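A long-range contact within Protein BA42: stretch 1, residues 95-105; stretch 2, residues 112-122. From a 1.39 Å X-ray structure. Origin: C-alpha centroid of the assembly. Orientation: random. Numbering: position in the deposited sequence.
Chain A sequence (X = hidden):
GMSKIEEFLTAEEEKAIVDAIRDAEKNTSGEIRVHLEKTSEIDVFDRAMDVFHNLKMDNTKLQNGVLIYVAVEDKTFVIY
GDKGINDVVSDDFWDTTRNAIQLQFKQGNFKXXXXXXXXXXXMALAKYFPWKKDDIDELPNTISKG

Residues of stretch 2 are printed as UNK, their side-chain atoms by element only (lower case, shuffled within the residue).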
# COMPACT_ATOMS: atom_id res chain seq x y z
N ASP A 95 -10.54 2.32 6.37
CA ASP A 95 -10.96 3.70 6.40
C ASP A 95 -9.93 4.69 6.91
O ASP A 95 -9.77 5.73 6.30
CB ASP A 95 -12.27 3.87 7.20
CG ASP A 95 -13.51 3.22 6.59
OD1 ASP A 95 -13.39 2.63 5.49
OD2 ASP A 95 -14.59 3.29 7.23
N THR A 96 -9.24 4.37 7.99
CA THR A 96 -8.23 5.27 8.52
C THR A 96 -7.05 5.44 7.56
O THR A 96 -6.50 6.54 7.46
CB THR A 96 -7.77 4.87 9.92
OG1 THR A 96 -7.19 3.57 9.97
CG2 THR A 96 -8.89 4.95 10.94
N THR A 97 -6.69 4.38 6.80
CA THR A 97 -5.61 4.46 5.81
C THR A 97 -6.02 5.37 4.67
O THR A 97 -5.28 6.27 4.29
CB THR A 97 -5.26 3.05 5.35
OG1 THR A 97 -4.79 2.26 6.47
CG2 THR A 97 -4.16 3.04 4.27
N ARG A 98 -7.23 5.14 4.13
CA ARG A 98 -7.74 5.98 3.05
C ARG A 98 -7.84 7.43 3.47
O ARG A 98 -7.47 8.31 2.73
CB ARG A 98 -9.10 5.47 2.57
CG ARG A 98 -9.81 6.44 1.63
CD ARG A 98 -10.97 5.76 0.91
NE ARG A 98 -10.50 4.80 -0.09
CZ ARG A 98 -10.10 5.09 -1.34
NH1 ARG A 98 -10.10 6.35 -1.77
NH2 ARG A 98 -9.68 4.13 -2.15
N ASN A 99 -8.35 7.67 4.67
CA ASN A 99 -8.51 9.05 5.15
C ASN A 99 -7.17 9.72 5.31
O ASN A 99 -7.04 10.89 4.97
CB ASN A 99 -9.27 9.07 6.47
CG ASN A 99 -10.72 8.66 6.31
OD1 ASN A 99 -11.29 8.68 5.20
ND2 ASN A 99 -11.33 8.20 7.38
N ALA A 100 -6.15 8.98 5.78
CA ALA A 100 -4.81 9.52 5.97
C ALA A 100 -4.17 9.90 4.64
O ALA A 100 -3.54 10.94 4.53
CB ALA A 100 -3.93 8.54 6.72
N ILE A 101 -4.41 9.10 3.58
CA ILE A 101 -3.88 9.43 2.25
C ILE A 101 -4.62 10.63 1.65
O ILE A 101 -4.00 11.58 1.20
CB ILE A 101 -3.99 8.21 1.30
CG1 ILE A 101 -3.18 7.01 1.85
CG2 ILE A 101 -3.55 8.59 -0.13
CD1 ILE A 101 -3.44 5.69 1.12
N GLN A 102 -5.95 10.58 1.68
CA GLN A 102 -6.78 11.61 1.09
C GLN A 102 -6.56 12.97 1.75
O GLN A 102 -6.52 13.99 1.06
CB GLN A 102 -8.26 11.24 1.22
CG GLN A 102 -9.18 12.17 0.41
CD GLN A 102 -8.84 12.10 -1.05
OE1 GLN A 102 -8.77 11.02 -1.62
NE2 GLN A 102 -8.45 13.22 -1.66
N LEU A 103 -6.38 13.00 3.06
CA LEU A 103 -6.13 14.25 3.76
C LEU A 103 -4.94 14.97 3.16
O LEU A 103 -4.95 16.19 2.99
CB LEU A 103 -5.89 13.98 5.24
CG LEU A 103 -5.50 15.18 6.10
CD1 LEU A 103 -6.63 16.25 6.11
CD2 LEU A 103 -5.18 14.75 7.51
N GLN A 104 -3.87 14.22 2.84
CA GLN A 104 -2.70 14.84 2.28
C GLN A 104 -2.84 15.07 0.79
O GLN A 104 -2.41 16.12 0.32
CB GLN A 104 -1.46 13.99 2.55
CG GLN A 104 -1.18 13.72 4.02
CD GLN A 104 -1.08 14.99 4.79
OE1 GLN A 104 -0.46 15.97 4.34
NE2 GLN A 104 -1.73 15.04 5.94
N PHE A 105 -3.47 14.15 0.06
CA PHE A 105 -3.63 14.33 -1.39
C PHE A 105 -4.48 15.55 -1.72
O PHE A 105 -4.14 16.25 -2.66
CB PHE A 105 -4.25 13.09 -2.06
CG PHE A 105 -3.36 11.90 -2.35
CD1 PHE A 105 -2.06 11.85 -1.87
CD2 PHE A 105 -3.82 10.85 -3.12
CE1 PHE A 105 -1.23 10.77 -2.18
CE2 PHE A 105 -3.01 9.75 -3.39
CZ PHE A 105 -1.72 9.71 -2.90
N UNK A 112 3.64 12.87 1.35
CA UNK A 112 3.14 12.71 2.70
C UNK A 112 1.90 11.84 2.80
O UNK A 112 1.72 11.10 3.77
c UNK A 112 2.90 13.98 4.89
c UNK A 112 2.88 14.08 3.38
o UNK A 112 5.29 14.08 5.06
n UNK A 112 4.26 12.50 6.24
c UNK A 112 4.24 13.53 5.42
N UNK A 113 1.04 11.90 1.80
CA UNK A 113 -0.12 11.03 1.77
C UNK A 113 0.27 9.57 1.74
O UNK A 113 -0.29 8.74 2.44
N UNK A 114 1.27 9.25 0.90
CA UNK A 114 1.69 7.85 0.83
C UNK A 114 2.38 7.44 2.12
O UNK A 114 2.11 6.36 2.62
c UNK A 114 1.91 7.76 -1.71
c UNK A 114 0.88 6.62 -1.88
c UNK A 114 2.91 7.74 -2.85
c UNK A 114 2.63 7.66 -0.35
N UNK A 115 3.25 8.27 2.68
CA UNK A 115 3.91 7.91 3.93
C UNK A 115 2.90 7.71 5.04
O UNK A 115 2.97 6.73 5.79
c UNK A 115 4.93 9.00 4.32
c UNK A 115 6.12 8.97 3.37
c UNK A 115 5.39 8.85 5.78
N UNK A 116 1.95 8.64 5.16
CA UNK A 116 0.93 8.54 6.21
C UNK A 116 0.01 7.34 6.05
O UNK A 116 -0.34 6.68 7.03
o UNK A 116 2.01 10.88 7.24
o UNK A 116 0.25 12.12 6.75
c UNK A 116 0.83 11.03 6.78
c UNK A 116 0.09 9.81 6.26
N UNK A 117 -0.34 7.02 4.80
CA UNK A 117 -1.13 5.84 4.53
C UNK A 117 -0.39 4.57 4.87
O UNK A 117 -0.96 3.65 5.43
N UNK A 118 0.91 4.50 4.51
CA UNK A 118 1.71 3.33 4.80
C UNK A 118 1.78 3.12 6.31
O UNK A 118 1.63 2.00 6.80
c UNK A 118 2.98 3.33 2.59
c UNK A 118 4.11 2.45 4.74
c UNK A 118 3.10 3.46 4.14
c UNK A 118 4.12 3.88 1.84
N UNK A 119 2.03 4.19 7.05
CA UNK A 119 2.11 4.08 8.50
C UNK A 119 0.78 3.57 9.10
O UNK A 119 0.77 2.65 9.92
o UNK A 119 2.44 7.75 10.85
c UNK A 119 2.95 6.69 11.31
c UNK A 119 2.48 5.42 9.13
c UNK A 119 2.59 5.38 10.64
o UNK A 119 3.67 6.66 12.33
N UNK A 120 -0.31 4.13 8.64
CA UNK A 120 -1.64 3.72 9.12
C UNK A 120 -1.93 2.27 8.76
O UNK A 120 -2.50 1.51 9.55
c UNK A 120 -2.76 5.97 9.26
c UNK A 120 -3.52 7.17 11.38
n UNK A 120 -4.12 8.36 10.73
c UNK A 120 -3.63 5.92 10.53
c UNK A 120 -2.72 4.64 8.54
N UNK A 121 -1.56 1.86 7.53
CA UNK A 121 -1.77 0.50 7.09
C UNK A 121 -0.98 -0.51 7.94
O UNK A 121 -1.48 -1.58 8.25
c UNK A 121 -1.42 0.36 5.61
N UNK A 122 0.28 -0.20 8.30
CA UNK A 122 1.05 -1.10 9.14
C UNK A 122 0.42 -1.30 10.51
O UNK A 122 0.35 -2.42 11.02
O HOH W 1 -6.87 8.54 9.33
O HOH W 2 -2.47 12.23 6.79

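Position 112, already within the second helix, carries three carbons, the third bearing one oxygen and one nitrogen: an amide on a two-carbon stem, hence Gln112. Its backbone C lies 3.8 Å from Gln104 CG, while the end of its side chain leads away from stretch 1.

Position 113 has no side-chain atoms, so it is Gly113. Its bare CA comes 3.3 Å from Gln104 CB and its O 3.4 Å from Ile101 CG1. A CB built here would sit 2.7 Å from Phe105 CD1, a clash; the backbone itself is the packing surface.

Position 114 carries four carbons forked at the second, which is Leu114. Its CA-to-CB bond points away, yet the end returns, and CD2 reaches 4.2 Å from Phe105 CZ. Position 115 has three carbons, one carrying the other two; this is Val115, pointing away and touching nothing on stretch 1.

At position 116 two carbons end in two oxygens: a short carboxylate, Asp116. It points toward stretch 1, its OD2 3.5 Å from Gln104 CG, and its OD1 accepts a hydrogen bond from Gln112 NE2 (2.9 Å), one turn back along its own helix.

Position 117 again lacks a side chain: Gly117. Its CA lies 3.6 Å from Ile101 CG1, and a modelled CB would fall 2.4 Å from that same Ile101 CG1.

Position 118, four carbons forked at the first with one two-carbon arm, is Ile118, buried but facing away. Position 119, three carbons ending in two oxygens, is Glu119, extended and out of contact. Position 120 has four carbons in a row ending in nitrogen: Lys120, whose CG packs 3.8 Å from Ala100 CB. Position 121 has one carbon, Ala121, with CB 4.0 Å from Thr97 OG1. Position 122 has none, and Gly122 touches nothing opposite.

The contact rests on close, nearly antiparallel helices, 166° between directions and 7.5 Å between axes. Gly113 and Gly117, four residues apart, meet Ile101 and Thr97 with CA-CA distances of 4.1 Å (Ile101 to Gly113) and 4.9 Å (Thr97 to Gly117). Ala100 adds a small surface beside them. No direct hydrogen bond crosses the contact; two waters join polar groups of the two helices. One water donates to Thr96 O and accepts from Lys120 NZ; another donates to Ala100 O and Asp116 OD2 and accepts from Gln104 NE2. The rule to read is glycine where backbones nearly touch, with longer polar chains and water alongside.

Stretch 2 112-122: QGLVDGIEKAG
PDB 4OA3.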